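Local coordinates for protein aminopeptidase N (Francisella tularensis subsp. tularensis, PDB 5DLL) that probably cleaves N-terminal amino acids from peptides as a zinc-dependent M1-family aminopeptidase, contributing to the breakdown of intracellular peptides, at residues I74-K79 against E100-Q105; N25-E30 against V51-N56; K19-S24 against L144-V149; I34-E39 against K156-K161. All blocks are in the same frame, centred on the assembly; numbering follows the deposited sequence.

Interaction 1: residues I74-K79 against E100-Q105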
loop_
_atom_site.group_PDB
_atom_site.type_symbol
_atom_site.label_atom_id
_atom_site.label_comp_id
_atom_site.label_asym_id
_atom_site.label_seq_id
_atom_site.Cartn_x
_atom_site.Cartn_y
_atom_site.Cartn_z
ATOM N N ILE A 74 -0.252 27.562 -34.055
ATOM C CA ILE A 74 -1.201 28.000 -33.038
ATOM C C ILE A 74 -2.260 28.907 -33.664
ATOM O O ILE A 74 -1.935 29.886 -34.345
ATOM C CB ILE A 74 -0.494 28.709 -31.860
ATOM C CG1 ILE A 74 -1.509 29.148 -30.802
ATOM C CG2 ILE A 74 0.322 29.907 -32.335
ATOM C CD1 ILE A 74 -0.872 29.594 -29.504
ATOM N N LYS A 75 -3.527 28.558 -33.438
ATOM C CA LYS A 75 -4.658 29.327 -33.950
ATOM C C LYS A 75 -5.721 29.463 -32.869
ATOM O O LYS A 75 -6.011 28.503 -32.161
ATOM C CB LYS A 75 -5.270 28.640 -35.174
ATOM C CG LYS A 75 -4.256 28.207 -36.220
ATOM C CD LYS A 75 -4.923 27.866 -37.543
ATOM C CE LYS A 75 -5.793 26.626 -37.440
ATOM N NZ LYS A 75 -6.241 26.171 -38.785
ATOM N N LEU A 76 -6.295 30.657 -32.749
ATOM C CA LEU A 76 -7.400 30.908 -31.830
ATOM C C LEU A 76 -8.639 31.222 -32.660
ATOM O O LEU A 76 -8.591 32.085 -33.542
ATOM C CB LEU A 76 -7.061 32.072 -30.896
ATOM C CG LEU A 76 -7.916 32.247 -29.632
ATOM C CD1 LEU A 76 -7.085 32.839 -28.503
ATOM C CD2 LEU A 76 -9.144 33.108 -29.886
ATOM N N ASN A 77 -9.737 30.518 -32.377
ATOM C CA ASN A 77 -10.971 30.607 -33.168
ATOM C C ASN A 77 -10.693 30.444 -34.666
ATOM O O ASN A 77 -11.180 31.215 -35.504
ATOM C CB ASN A 77 -11.733 31.908 -32.861
ATOM C CG ASN A 77 -12.475 31.859 -31.530
ATOM O OD1 ASN A 77 -12.793 30.787 -31.013
ATOM N ND2 ASN A 77 -12.769 33.030 -30.978
ATOM N N ASN A 78 -9.876 29.437 -34.974
ATOM C CA ASN A 78 -9.539 29.051 -36.348
ATOM C C ASN A 78 -8.644 30.049 -37.116
ATOM O O ASN A 78 -8.277 29.791 -38.267
ATOM C CB ASN A 78 -10.825 28.752 -37.138
ATOM C CG ASN A 78 -10.668 27.597 -38.109
ATOM O OD1 ASN A 78 -9.815 26.725 -37.930
ATOM N ND2 ASN A 78 -11.509 27.575 -39.138
ATOM N N LYS A 79 -8.283 31.166 -36.479
ATOM C CA LYS A 79 -7.391 32.162 -37.073
ATOM C C LYS A 79 -6.015 32.106 -36.398
ATOM O O LYS A 79 -5.928 31.966 -35.178
ATOM C CB LYS A 79 -7.990 33.560 -36.922
ATOM C CG LYS A 79 -7.398 34.584 -37.874
ATOM C CD LYS A 79 -7.660 36.006 -37.412
ATOM C CE LYS A 79 -7.040 37.003 -38.375
ATOM N NZ LYS A 79 -7.112 38.395 -37.859
ATOM N N GLU A 100 -14.255 35.316 -23.914
ATOM C CA GLU A 100 -15.014 34.596 -22.886
ATOM C C GLU A 100 -15.210 33.122 -23.245
ATOM O O GLU A 100 -15.364 32.276 -22.362
ATOM C CB GLU A 100 -16.391 35.246 -22.684
ATOM C CG GLU A 100 -16.362 36.665 -22.128
ATOM C CD GLU A 100 -16.060 36.717 -20.641
ATOM O OE1 GLU A 100 -16.777 36.058 -19.862
ATOM O OE2 GLU A 100 -15.109 37.428 -20.251
ATOM N N LYS A 101 -15.229 32.828 -24.543
ATOM C CA LYS A 101 -15.458 31.474 -25.035
ATOM C C LYS A 101 -14.768 31.324 -26.387
ATOM O O LYS A 101 -15.012 32.117 -27.300
ATOM C CB LYS A 101 -16.963 31.221 -25.168
ATOM C CG LYS A 101 -17.386 29.765 -25.052
ATOM C CD LYS A 101 -18.897 29.651 -24.883
ATOM C CE LYS A 101 -19.341 28.224 -24.592
ATOM N NZ LYS A 101 -19.090 27.299 -25.734
ATOM N N PHE A 102 -13.899 30.321 -26.512
ATOM C CA PHE A 102 -13.110 30.138 -27.736
ATOM C C PHE A 102 -12.527 28.731 -27.887
ATOM O O PHE A 102 -12.485 27.949 -26.937
ATOM C CB PHE A 102 -11.974 31.170 -27.795
ATOM C CG PHE A 102 -10.963 31.037 -26.681
ATOM C CD1 PHE A 102 -11.218 31.567 -25.422
ATOM C CD2 PHE A 102 -9.748 30.398 -26.896
ATOM C CE1 PHE A 102 -10.293 31.453 -24.398
ATOM C CE2 PHE A 102 -8.814 30.287 -25.875
ATOM C CZ PHE A 102 -9.091 30.812 -24.624
ATOM N N VAL A 103 -12.074 28.432 -29.101
ATOM C CA VAL A 103 -11.363 27.192 -29.393
ATOM C C VAL A 103 -9.908 27.526 -29.737
ATOM O O VAL A 103 -9.639 28.427 -30.537
ATOM C CB VAL A 103 -12.043 26.362 -30.516
ATOM C CG1 VAL A 103 -12.520 27.235 -31.668
ATOM C CG2 VAL A 103 -11.114 25.266 -31.023
ATOM N N LEU A 104 -8.979 26.800 -29.117
ATOM C CA LEU A 104 -7.558 27.000 -29.340
ATOM C C LEU A 104 -6.920 25.740 -29.913
ATOM O O LEU A 104 -6.854 24.718 -29.236
ATOM C CB LEU A 104 -6.878 27.365 -28.023
ATOM C CG LEU A 104 -5.370 27.606 -28.090
ATOM C CD1 LEU A 104 -5.054 28.765 -29.022
ATOM C CD2 LEU A 104 -4.808 27.859 -26.700
ATOM N N GLN A 105 -6.444 25.821 -31.153
ATOM C CA GLN A 105 -5.740 24.714 -31.785
ATOM C C GLN A 105 -4.235 24.917 -31.712
ATOM O O GLN A 105 -3.740 25.968 -32.098
ATOM C CB GLN A 105 -6.151 24.579 -33.251
ATOM C CG GLN A 105 -5.466 23.418 -33.965
ATOM C CD GLN A 105 -5.843 23.314 -35.424
ATOM O OE1 GLN A 105 -6.931 23.719 -35.829
ATOM N NE2 GLN A 105 -4.940 22.767 -36.227
#
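An antiparallel strand pair in the mixed sheet of the peptidase M1 N-terminal domain pairs Lys75 with Gln105 and Leu76 with Leu104, just where a type I' turn from Leu76 to Lys79 reverses the chain. Lys75 and Gln105 form its hydrogen-bonded pair: Lys75 N donates to Gln105 O at 2.9 Å, almost straight at 167°, and Gln105 N returns a bond of the same length to Lys75 O. Their side chains run alongside each other on one face. Gln105 is fully extended (CG anti to the backbone N, chi1 -179°), whereas Lys75 bends at chi3, which brings its CE to 3.5 Å from Gln105 OE1; the two touch without a hydrogen bond. Leu76 and Leu104 occupy the opposite face; Leu76 CG lies obliquely against Phe102 CD2 at 3.8 Å, and Leu104 CD1 meets Ile74 CG1.

Beyond the last bridge, Asn77 takes over with both backbone and side chain. Its N reaches Val103 O at 2.8 Å, nearly along the C=O axis, and its amide crosses Phe102 with the planes 78° apart. The carbonyl of that amide stands in for a strand acceptor: Val103 N donates to Asn77 OD1 at 3.1 Å from above the carbonyl plane.

Interaction 2: residues N25-E30 against V51-N56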
loop_
_atom_site.group_PDB
_atom_site.type_symbol
_atom_site.label_atom_id
_atom_site.label_comp_id
_atom_site.label_asym_id
_atom_site.label_seq_id
_atom_site.Cartn_x
_atom_site.Cartn_y
_atom_site.Cartn_z
ATOM N N ASN A 25 -8.656 30.677 -13.809
ATOM C CA ASN A 25 -9.482 31.730 -14.411
ATOM C C ASN A 25 -10.132 31.315 -15.736
ATOM O O ASN A 25 -11.104 31.932 -16.170
ATOM C CB ASN A 25 -8.701 33.053 -14.559
ATOM C CG ASN A 25 -7.594 32.989 -15.601
ATOM O OD1 ASN A 25 -7.105 31.918 -15.954
ATOM N ND2 ASN A 25 -7.186 34.155 -16.092
ATOM N N TYR A 26 -9.601 30.269 -16.367
ATOM C CA TYR A 26 -10.211 29.682 -17.564
ATOM C C TYR A 26 -10.355 28.170 -17.399
ATOM O O TYR A 26 -9.560 27.540 -16.694
ATOM C CB TYR A 26 -9.401 30.045 -18.816
ATOM C CG TYR A 26 -9.664 31.467 -19.261
ATOM C CD1 TYR A 26 -10.707 31.758 -20.136
ATOM C CD2 TYR A 26 -8.903 32.527 -18.775
ATOM C CE1 TYR A 26 -10.975 33.059 -20.528
ATOM C CE2 TYR A 26 -9.166 33.834 -19.163
ATOM C CZ TYR A 26 -10.205 34.093 -20.038
ATOM O OH TYR A 26 -10.480 35.381 -20.435
ATOM N N LEU A 27 -11.384 27.607 -18.034
ATOM C CA LEU A 27 -11.707 26.182 -17.914
ATOM C C LEU A 27 -11.851 25.508 -19.274
ATOM O O LEU A 27 -12.119 26.165 -20.277
ATOM C CB LEU A 27 -13.000 25.993 -17.117
ATOM C CG LEU A 27 -12.895 26.193 -15.603
ATOM C CD1 LEU A 27 -14.284 26.343 -14.993
ATOM C CD2 LEU A 27 -12.129 25.050 -14.945
ATOM N N ILE A 28 -11.687 24.187 -19.285
ATOM C CA ILE A 28 -11.735 23.395 -20.510
ATOM C C ILE A 28 -12.904 22.423 -20.437
ATOM O O ILE A 28 -12.985 21.598 -19.526
ATOM C CB ILE A 28 -10.416 22.621 -20.739
ATOM C CG1 ILE A 28 -9.231 23.598 -20.692
ATOM C CG2 ILE A 28 -10.464 21.855 -22.063
ATOM C CD1 ILE A 28 -7.872 22.970 -20.923
ATOM N N ASP A 29 -13.810 22.545 -21.403
ATOM C CA ASP A 29 -14.978 21.686 -21.503
ATOM C C ASP A 29 -14.641 20.407 -22.260
ATOM O O ASP A 29 -15.009 19.311 -21.824
ATOM C CB ASP A 29 -16.122 22.426 -22.209
ATOM C CG ASP A 29 -16.754 23.514 -21.340
ATOM O OD1 ASP A 29 -16.474 23.561 -20.117
ATOM O OD2 ASP A 29 -17.548 24.317 -21.883
ATOM N N GLU A 30 -13.954 20.555 -23.394
ATOM C CA GLU A 30 -13.591 19.428 -24.252
ATOM C C GLU A 30 -12.156 19.525 -24.749
ATOM O O GLU A 30 -11.609 20.611 -24.903
ATOM C CB GLU A 30 -14.524 19.338 -25.461
ATOM C CG GLU A 30 -15.999 19.299 -25.102
ATOM C CD GLU A 30 -16.814 18.459 -26.059
ATOM O OE1 GLU A 30 -16.593 18.563 -27.280
ATOM O OE2 GLU A 30 -17.675 17.687 -25.584
ATOM N N VAL A 51 -13.396 28.069 -21.872
ATOM C CA VAL A 51 -14.370 29.068 -21.441
ATOM C C VAL A 51 -13.898 29.787 -20.171
ATOM O O VAL A 51 -13.255 29.192 -19.308
ATOM C CB VAL A 51 -15.761 28.429 -21.224
ATOM C CG1 VAL A 51 -15.773 27.530 -19.993
ATOM C CG2 VAL A 51 -16.835 29.503 -21.127
ATOM N N ALA A 52 -14.215 31.076 -20.083
ATOM C CA ALA A 52 -13.862 31.893 -18.925
ATOM C C ALA A 52 -14.557 31.371 -17.673
ATOM O O ALA A 52 -15.756 31.095 -17.705
ATOM C CB ALA A 52 -14.247 33.344 -19.177
ATOM N N ASN A 53 -13.802 31.237 -16.581
ATOM C CA ASN A 53 -14.328 30.699 -15.323
ATOM C C ASN A 53 -14.943 31.787 -14.444
ATOM O O ASN A 53 -14.239 32.658 -13.950
ATOM C CB ASN A 53 -13.213 29.986 -14.548
ATOM C CG ASN A 53 -13.712 29.310 -13.278
ATOM O OD1 ASN A 53 -14.914 29.155 -13.069
ATOM N ND2 ASN A 53 -12.783 28.905 -12.421
ATOM N N ARG A 54 -16.250 31.706 -14.217
ATOM C CA ARG A 54 -16.970 32.717 -13.435
ATOM C C ARG A 54 -16.381 32.923 -12.029
ATOM O O ARG A 54 -16.414 34.034 -11.494
ATOM C CB ARG A 54 -18.462 32.350 -13.344
ATOM C CG ARG A 54 -19.391 33.460 -12.855
ATOM C CD ARG A 54 -19.169 34.789 -13.570
ATOM N NE ARG A 54 -18.966 34.624 -15.012
ATOM C CZ ARG A 54 -18.443 35.547 -15.819
ATOM N NH1 ARG A 54 -18.065 36.735 -15.352
ATOM N NH2 ARG A 54 -18.299 35.282 -17.112
ATOM N N GLU A 55 -15.830 31.857 -11.448
ATOM C CA GLU A 55 -15.258 31.904 -10.098
ATOM C C GLU A 55 -13.907 32.636 -10.005
ATOM O O GLU A 55 -13.408 32.871 -8.899
ATOM C CB GLU A 55 -15.117 30.480 -9.545
ATOM C CG GLU A 55 -16.446 29.760 -9.353
ATOM C CD GLU A 55 -16.293 28.341 -8.827
ATOM O OE1 GLU A 55 -15.144 27.892 -8.606
ATOM O OE2 GLU A 55 -17.331 27.668 -8.634
ATOM N N ASN A 56 -13.314 32.978 -11.150
ATOM C CA ASN A 56 -12.074 33.764 -11.191
ATOM C C ASN A 56 -11.954 34.563 -12.495
ATOM O O ASN A 56 -11.606 34.003 -13.532
ATOM C CB ASN A 56 -10.863 32.841 -11.008
ATOM C CG ASN A 56 -9.537 33.581 -11.064
ATOM O OD1 ASN A 56 -9.493 34.806 -11.147
ATOM N ND2 ASN A 56 -8.447 32.834 -11.013
#
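The open end of the beta hairpin formed by strands 26-36 and 42-52, part of the mixed sheet of the M1 N-terminal domain, is closed here by backbone bonds, apolar packing and three asparagines. Among the backbone bonds, Leu27 and Val51 make a hydrogen-bonded antiparallel pair. Leu27 N reaches Val51 O at 2.8 Å and 166°, and Val51 N reaches Leu27 O at 2.8 Å in the carbonyl plane. Two residues further along, Asn53 N donates to Asn25 O from well above the carbonyl plane, as the chain leaves the strand for the type I turn Asn53 to Asn56.

Apolar contact occurs on both faces. On the Tyr26-Ala52 face, Tyr26 (CG beside its own backbone N, chi1 -77°) brings one ring side to its non-hydrogen-bonded partner, CE1 lying 3.6 Å from Ala52 CB; Arg57 adds a cation-pi contact to this ring. On the other face Leu27 CB approaches Val51 CG1 at 4.3 Å.

The amide nitrogens of all three asparagines donate outside the contact, Asn25 ND2 to Asn59 O and Thr61 O, Asn53 ND2 to Ser24 O and Asn56 ND2 to Pro23 O, while the groups also pack across it. Asn56 ND2 lies 3.6 Å from Asn25 CB. Asn53, with CG anti to its backbone N, crosses Leu27 obliquely, and Leu27 CD1 rests 3.5 Å from Asn53 OD1.

Interaction 3: residues K19-S24 against L144-V149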
loop_
_atom_site.group_PDB
_atom_site.type_symbol
_atom_site.label_atom_id
_atom_site.label_comp_id
_atom_site.label_asym_id
_atom_site.label_seq_id
_atom_site.Cartn_x
_atom_site.Cartn_y
_atom_site.Cartn_z
ATOM N N LYS A 19 -3.247 27.460 1.304
ATOM C CA LYS A 19 -4.038 28.691 1.439
ATOM C C LYS A 19 -3.946 29.608 0.213
ATOM O O LYS A 19 -4.771 30.507 0.052
ATOM C CB LYS A 19 -3.623 29.460 2.697
ATOM C CG LYS A 19 -2.247 30.105 2.612
ATOM C CD LYS A 19 -1.682 30.395 3.994
ATOM C CE LYS A 19 -0.390 31.192 3.914
ATOM N NZ LYS A 19 0.686 30.470 3.178
ATOM N N ASP A 20 -2.947 29.387 -0.642
ATOM C CA ASP A 20 -2.804 30.151 -1.885
ATOM C C ASP A 20 -3.730 29.699 -3.019
ATOM O O ASP A 20 -3.758 30.345 -4.069
ATOM C CB ASP A 20 -1.354 30.095 -2.388
ATOM C CG ASP A 20 -0.384 30.817 -1.472
ATOM O OD1 ASP A 20 -0.838 31.645 -0.647
ATOM O OD2 ASP A 20 0.838 30.562 -1.590
ATOM N N TYR A 21 -4.476 28.610 -2.833
ATOM C CA TYR A 21 -5.289 28.073 -3.920
ATOM C C TYR A 21 -6.243 29.128 -4.484
ATOM O O TYR A 21 -6.977 29.782 -3.741
ATOM C CB TYR A 21 -6.087 26.825 -3.500
ATOM C CG TYR A 21 -7.079 26.385 -4.570
ATOM C CD1 TYR A 21 -6.681 25.564 -5.635
ATOM C CD2 TYR A 21 -8.405 26.823 -4.543
ATOM C CE1 TYR A 21 -7.582 25.180 -6.622
ATOM C CE2 TYR A 21 -9.307 26.448 -5.528
ATOM C CZ TYR A 21 -8.892 25.630 -6.564
ATOM O OH TYR A 21 -9.801 25.267 -7.530
ATOM N N LYS A 22 -6.190 29.290 -5.804
ATOM C CA LYS A 22 -7.172 30.060 -6.553
ATOM C C LYS A 22 -7.693 29.167 -7.670
ATOM O O LYS A 22 -6.906 28.464 -8.310
ATOM C CB LYS A 22 -6.538 31.307 -7.172
ATOM C CG LYS A 22 -6.583 32.552 -6.302
ATOM C CD LYS A 22 -6.000 33.739 -7.057
ATOM C CE LYS A 22 -5.839 34.965 -6.171
ATOM N NZ LYS A 22 -7.138 35.623 -5.860
ATOM N N PRO A 23 -9.016 29.186 -7.918
ATOM C CA PRO A 23 -9.494 28.431 -9.072
ATOM C C PRO A 23 -8.903 28.988 -10.363
ATOM O O PRO A 23 -8.591 30.178 -10.436
ATOM C CB PRO A 23 -11.013 28.629 -9.034
ATOM C CG PRO A 23 -11.239 29.830 -8.188
ATOM C CD PRO A 23 -10.110 29.869 -7.206
ATOM N N SER A 24 -8.732 28.125 -11.360
ATOM C CA SER A 24 -8.261 28.552 -12.671
ATOM C C SER A 24 -9.209 29.605 -13.243
ATOM O O SER A 24 -10.424 29.449 -13.157
ATOM C CB SER A 24 -8.185 27.357 -13.617
ATOM O OG SER A 24 -7.631 27.734 -14.861
ATOM N N LEU A 144 -3.859 23.146 -19.325
ATOM C CA LEU A 144 -3.953 23.553 -17.918
ATOM C C LEU A 144 -3.752 22.305 -17.056
ATOM O O LEU A 144 -4.712 21.677 -16.600
ATOM C CB LEU A 144 -5.295 24.218 -17.617
ATOM C CG LEU A 144 -5.477 25.635 -18.168
ATOM C CD1 LEU A 144 -6.945 26.034 -18.109
ATOM C CD2 LEU A 144 -4.612 26.645 -17.423
ATOM N N ASP A 145 -2.485 21.953 -16.847
ATOM C CA ASP A 145 -2.113 20.682 -16.246
ATOM C C ASP A 145 -2.290 20.717 -14.722
ATOM O O ASP A 145 -1.323 20.694 -13.949
ATOM C CB ASP A 145 -0.680 20.329 -16.653
ATOM C CG ASP A 145 -0.272 18.934 -16.239
ATOM O OD1 ASP A 145 -1.064 18.232 -15.572
ATOM O OD2 ASP A 145 0.858 18.540 -16.581
ATOM N N ARG A 146 -3.554 20.761 -14.312
ATOM C CA ARG A 146 -3.941 20.796 -12.907
ATOM C C ARG A 146 -5.246 20.019 -12.772
ATOM O O ARG A 146 -6.077 20.034 -13.687
ATOM C CB ARG A 146 -4.113 22.238 -12.415
ATOM C CG ARG A 146 -5.066 23.075 -13.253
ATOM C CD ARG A 146 -4.987 24.547 -12.895
ATOM N NE ARG A 146 -5.590 24.850 -11.598
ATOM C CZ ARG A 146 -5.592 26.058 -11.030
ATOM N NH1 ARG A 146 -5.011 27.092 -11.630
ATOM N NH2 ARG A 146 -6.168 26.234 -9.845
ATOM N N PRO A 147 -5.435 19.340 -11.628
ATOM C CA PRO A 147 -6.537 18.392 -11.512
ATOM C C PRO A 147 -7.941 19.009 -11.397
ATOM O O PRO A 147 -8.922 18.299 -11.599
ATOM C CB PRO A 147 -6.175 17.599 -10.254
ATOM C CG PRO A 147 -5.389 18.547 -9.417
ATOM C CD PRO A 147 -4.647 19.429 -10.382
ATOM N N ASP A 148 -8.043 20.300 -11.079
ATOM C CA ASP A 148 -9.358 20.959 -10.984
ATOM C C ASP A 148 -9.885 21.440 -12.337
ATOM O O ASP A 148 -10.956 22.044 -12.408
ATOM C CB ASP A 148 -9.367 22.100 -9.946
ATOM C CG ASP A 148 -8.380 23.206 -10.259
ATOM O OD1 ASP A 148 -7.374 22.942 -10.945
ATOM O OD2 ASP A 148 -8.603 24.349 -9.806
ATOM N N VAL A 149 -9.135 21.175 -13.404
ATOM C CA VAL A 149 -9.618 21.395 -14.759
ATOM C C VAL A 149 -9.833 20.031 -15.407
ATOM O O VAL A 149 -8.869 19.304 -15.684
ATOM C CB VAL A 149 -8.631 22.237 -15.581
ATOM C CG1 VAL A 149 -9.141 22.426 -17.005
ATOM C CG2 VAL A 149 -8.413 23.581 -14.904
#
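Two loop segments of the M1 N-terminal domain, 19-24 and 144-149, are tied together by a small polar network with an arginine-aspartate pair at its centre. The salt bridge lies within the second segment: Arg146 NE donates to the syn lone pair of Asp148 OD1 at 2.7 Å, while Arg146 NH2 makes a weak bond to Asp148 OD2. The type I turn from Arg146 to Val149 places the two residues close enough for this pairing, which fixes the rotation of the guanidinium.

Two hydrogen bonds then cross between the segments. Tyr21 meets Asp148 tip to tip, OH donating to the anti lone pair of OD2 at 2.7 Å, so each carboxylate oxygen is engaged. Tyr21 and Arg146 thus hold the carboxylate from two directions, an arrangement that would be expected to favour its ionised form. Arg146 NH2 also bonds Lys22 O at 2.8 Å; NH2 lies in the carbonyl plane of Lys22, and Lys22 O lies in the guanidinium plane.

Packing completes the contact. Ser24 CB lies over one face of the guanidinium, offset toward the rim and 3.7 Å above its plane, and also meets Val149 CG2 at 4.0 Å; its hydroxyl turns to Tyr26 O. Tyr21 additionally makes a cation-pi contact with Arg323, and Pro147 rests on Trp325, both just past strand 321-322. The two segments lead directly into neighbouring strands 26-36 and 150-160, and Val149 packs back on Leu27 and Ile28 of the first.

Interaction 4: residues I34-E39 against K156-K161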
loop_
_atom_site.group_PDB
_atom_site.type_symbol
_atom_site.label_atom_id
_atom_site.label_comp_id
_atom_site.label_asym_id
_atom_site.label_seq_id
_atom_site.Cartn_x
_atom_site.Cartn_y
_atom_site.Cartn_z
ATOM N N ILE A 34 -5.090 14.601 -31.644
ATOM C CA ILE A 34 -4.676 13.700 -32.719
ATOM C C ILE A 34 -3.194 13.402 -32.524
ATOM O O ILE A 34 -2.379 14.324 -32.425
ATOM C CB ILE A 34 -4.890 14.313 -34.124
ATOM C CG1 ILE A 34 -6.368 14.682 -34.339
ATOM C CG2 ILE A 34 -4.423 13.343 -35.207
ATOM C CD1 ILE A 34 -6.615 15.638 -35.487
ATOM N N PHE A 35 -2.859 12.116 -32.449
ATOM C CA PHE A 35 -1.474 11.672 -32.309
ATOM C C PHE A 35 -1.008 10.994 -33.596
ATOM O O PHE A 35 -1.572 9.972 -34.008
ATOM C CB PHE A 35 -1.331 10.689 -31.145
ATOM C CG PHE A 35 -1.458 11.324 -29.786
ATOM C CD1 PHE A 35 -2.710 11.600 -29.245
ATOM C CD2 PHE A 35 -0.328 11.622 -29.035
ATOM C CE1 PHE A 35 -2.832 12.173 -27.990
ATOM C CE2 PHE A 35 -0.443 12.200 -27.778
ATOM C CZ PHE A 35 -1.698 12.474 -27.257
ATOM N N GLU A 36 0.014 11.576 -34.223
ATOM C CA GLU A 36 0.684 10.963 -35.361
ATOM C C GLU A 36 1.998 10.378 -34.869
ATOM O O GLU A 36 3.022 11.057 -34.846
ATOM C CB GLU A 36 0.917 11.990 -36.460
ATOM C CG GLU A 36 -0.361 12.689 -36.880
ATOM C CD GLU A 36 -0.187 13.529 -38.120
ATOM O OE1 GLU A 36 -0.570 14.715 -38.081
ATOM O OE2 GLU A 36 0.330 13.004 -39.129
ATOM N N LEU A 37 1.947 9.110 -34.469
ATOM C CA LEU A 37 3.055 8.471 -33.774
ATOM C C LEU A 37 4.286 8.263 -34.651
ATOM O O LEU A 37 4.194 7.787 -35.790
ATOM C CB LEU A 37 2.616 7.125 -33.180
ATOM C CG LEU A 37 1.549 7.169 -32.085
ATOM C CD1 LEU A 37 1.342 5.775 -31.511
ATOM C CD2 LEU A 37 1.917 8.150 -30.978
ATOM N N ASP A 38 5.432 8.634 -34.091
ATOM C CA ASP A 38 6.731 8.381 -34.689
ATOM C C ASP A 38 7.776 8.343 -33.577
ATOM O O ASP A 38 7.629 9.010 -32.547
ATOM C CB ASP A 38 7.083 9.466 -35.708
ATOM C CG ASP A 38 8.378 9.174 -36.446
ATOM O OD1 ASP A 38 8.460 8.123 -37.121
ATOM O OD2 ASP A 38 9.317 9.992 -36.343
ATOM N N GLU A 39 8.820 7.550 -33.793
ATOM C CA GLU A 39 9.927 7.423 -32.851
ATOM C C GLU A 39 10.515 8.791 -32.458
ATOM O O GLU A 39 10.675 9.075 -31.272
ATOM C CB GLU A 39 11.004 6.517 -33.462
ATOM C CG GLU A 39 12.234 6.283 -32.598
ATOM C CD GLU A 39 13.324 5.523 -33.333
ATOM O OE1 GLU A 39 14.489 5.981 -33.321
ATOM O OE2 GLU A 39 13.014 4.470 -33.933
ATOM N N LYS A 156 -7.777 10.742 -31.358
ATOM C CA LYS A 156 -7.399 9.921 -32.517
ATOM C C LYS A 156 -5.928 9.523 -32.415
ATOM O O LYS A 156 -5.114 10.296 -31.917
ATOM C CB LYS A 156 -7.652 10.662 -33.838
ATOM C CG LYS A 156 -7.489 9.777 -35.073
ATOM C CD LYS A 156 -7.549 10.562 -36.375
ATOM C CE LYS A 156 -8.908 11.206 -36.612
ATOM N NZ LYS A 156 -9.058 11.658 -38.023
ATOM N N ILE A 157 -5.595 8.321 -32.886
ATOM C CA ILE A 157 -4.209 7.839 -32.908
ATOM C C ILE A 157 -3.873 7.281 -34.289
ATOM O O ILE A 157 -4.533 6.355 -34.753
ATOM C CB ILE A 157 -3.966 6.723 -31.862
ATOM C CG1 ILE A 157 -4.363 7.193 -30.458
ATOM C CG2 ILE A 157 -2.506 6.282 -31.873
ATOM C CD1 ILE A 157 -4.259 6.114 -29.401
ATOM N N ILE A 158 -2.839 7.830 -34.927
ATOM C CA ILE A 158 -2.365 7.347 -36.230
ATOM C C ILE A 158 -0.985 6.715 -36.065
ATOM O O ILE A 158 -0.128 7.282 -35.399
ATOM C CB ILE A 158 -2.300 8.494 -37.258
ATOM C CG1 ILE A 158 -3.673 9.168 -37.386
ATOM C CG2 ILE A 158 -1.843 7.972 -38.614
ATOM C CD1 ILE A 158 -3.674 10.448 -38.193
ATOM N N ALA A 159 -0.772 5.544 -36.663
ATOM C CA ALA A 159 0.508 4.833 -36.529
ATOM C C ALA A 159 0.696 3.721 -37.567
ATOM O O ALA A 159 -0.212 3.410 -38.336
ATOM C CB ALA A 159 0.637 4.255 -35.126
ATOM N N ASP A 160 1.889 3.129 -37.569
ATOM C CA ASP A 160 2.214 2.008 -38.449
ATOM C C ASP A 160 1.481 0.739 -37.998
ATOM O O ASP A 160 1.432 0.440 -36.807
ATOM C CB ASP A 160 3.732 1.775 -38.441
ATOM C CG ASP A 160 4.183 0.757 -39.478
ATOM O OD1 ASP A 160 3.799 0.890 -40.660
ATOM O OD2 ASP A 160 4.933 -0.172 -39.111
ATOM N N LYS A 161 0.923 -0.001 -38.956
ATOM C CA LYS A 161 0.178 -1.233 -38.663
ATOM C C LYS A 161 1.078 -2.383 -38.245
ATOM O O LYS A 161 0.766 -3.118 -37.310
ATOM C CB LYS A 161 -0.603 -1.696 -39.889
ATOM C CG LYS A 161 -1.679 -0.738 -40.350
ATOM C CD LYS A 161 -2.799 -1.466 -41.081
ATOM C CE LYS A 161 -3.668 -2.271 -40.124
ATOM N NZ LYS A 161 -4.945 -2.698 -40.755
#
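A parallel strand pair within the mixed sheet of the M1 N-terminal domain brings together 34-36 and 156-160, whose axes approach to 4.7 Å at 9°. Three backbone bonds zigzag across. Phe35 N donates to Lys156 O at 2.9 Å from above the carbonyl plane; Ile158 N meets Phe35 O at 2.7 Å, almost exactly along the C=O axis; Leu37 N then reaches Ile158 O at 2.9 Å.

On one face Ile34 CG2 touches Ile158 CD1 at 4.2 Å. On the other, the Phe35 ring presents its edge to Lys156 O, which lies near the ring plane. Just past the strand, Leu37 (CG beside its backbone N, chi1 -64°) lays CD1 against two methyls, 3.9 Å from Ile157 CG2 and 4.0 Å from Ala159 CB.

Strand 26-36 also pairs with 42-52, and 150-160 with 183-191, so the contact belongs to the sheet's interior; Phe35 and Ile157 pack on Leu201 of strand 201-204, in a separate antiparallel sheet.

Interactions 1, 2 and 4 reach one mixed sheet, in which strand 42-52 pairs with both 26-36 and 101-110; interaction 3 ties the loops leading into 26-36 and 150-160. Interactions 2 and 3, centred 11 Å apart, adjoin at Ser24-Asn25, and Leu144 packs on the Tyr26 backbone. Interaction 1, centred 14 Å from interaction 2, is joined to it by Glu100, whose OE1 forms a 3.2 Å salt bridge with Arg54 NH2. Interaction 4 shares strand 26-36 with interaction 2, but its centre is 30 Å from that of interaction 2. The bound sodium is about 7 Å from the Gln105 side chain and 8 Å from that of Phe35. All four lie away from the zinc site of His309, His313 and Glu332.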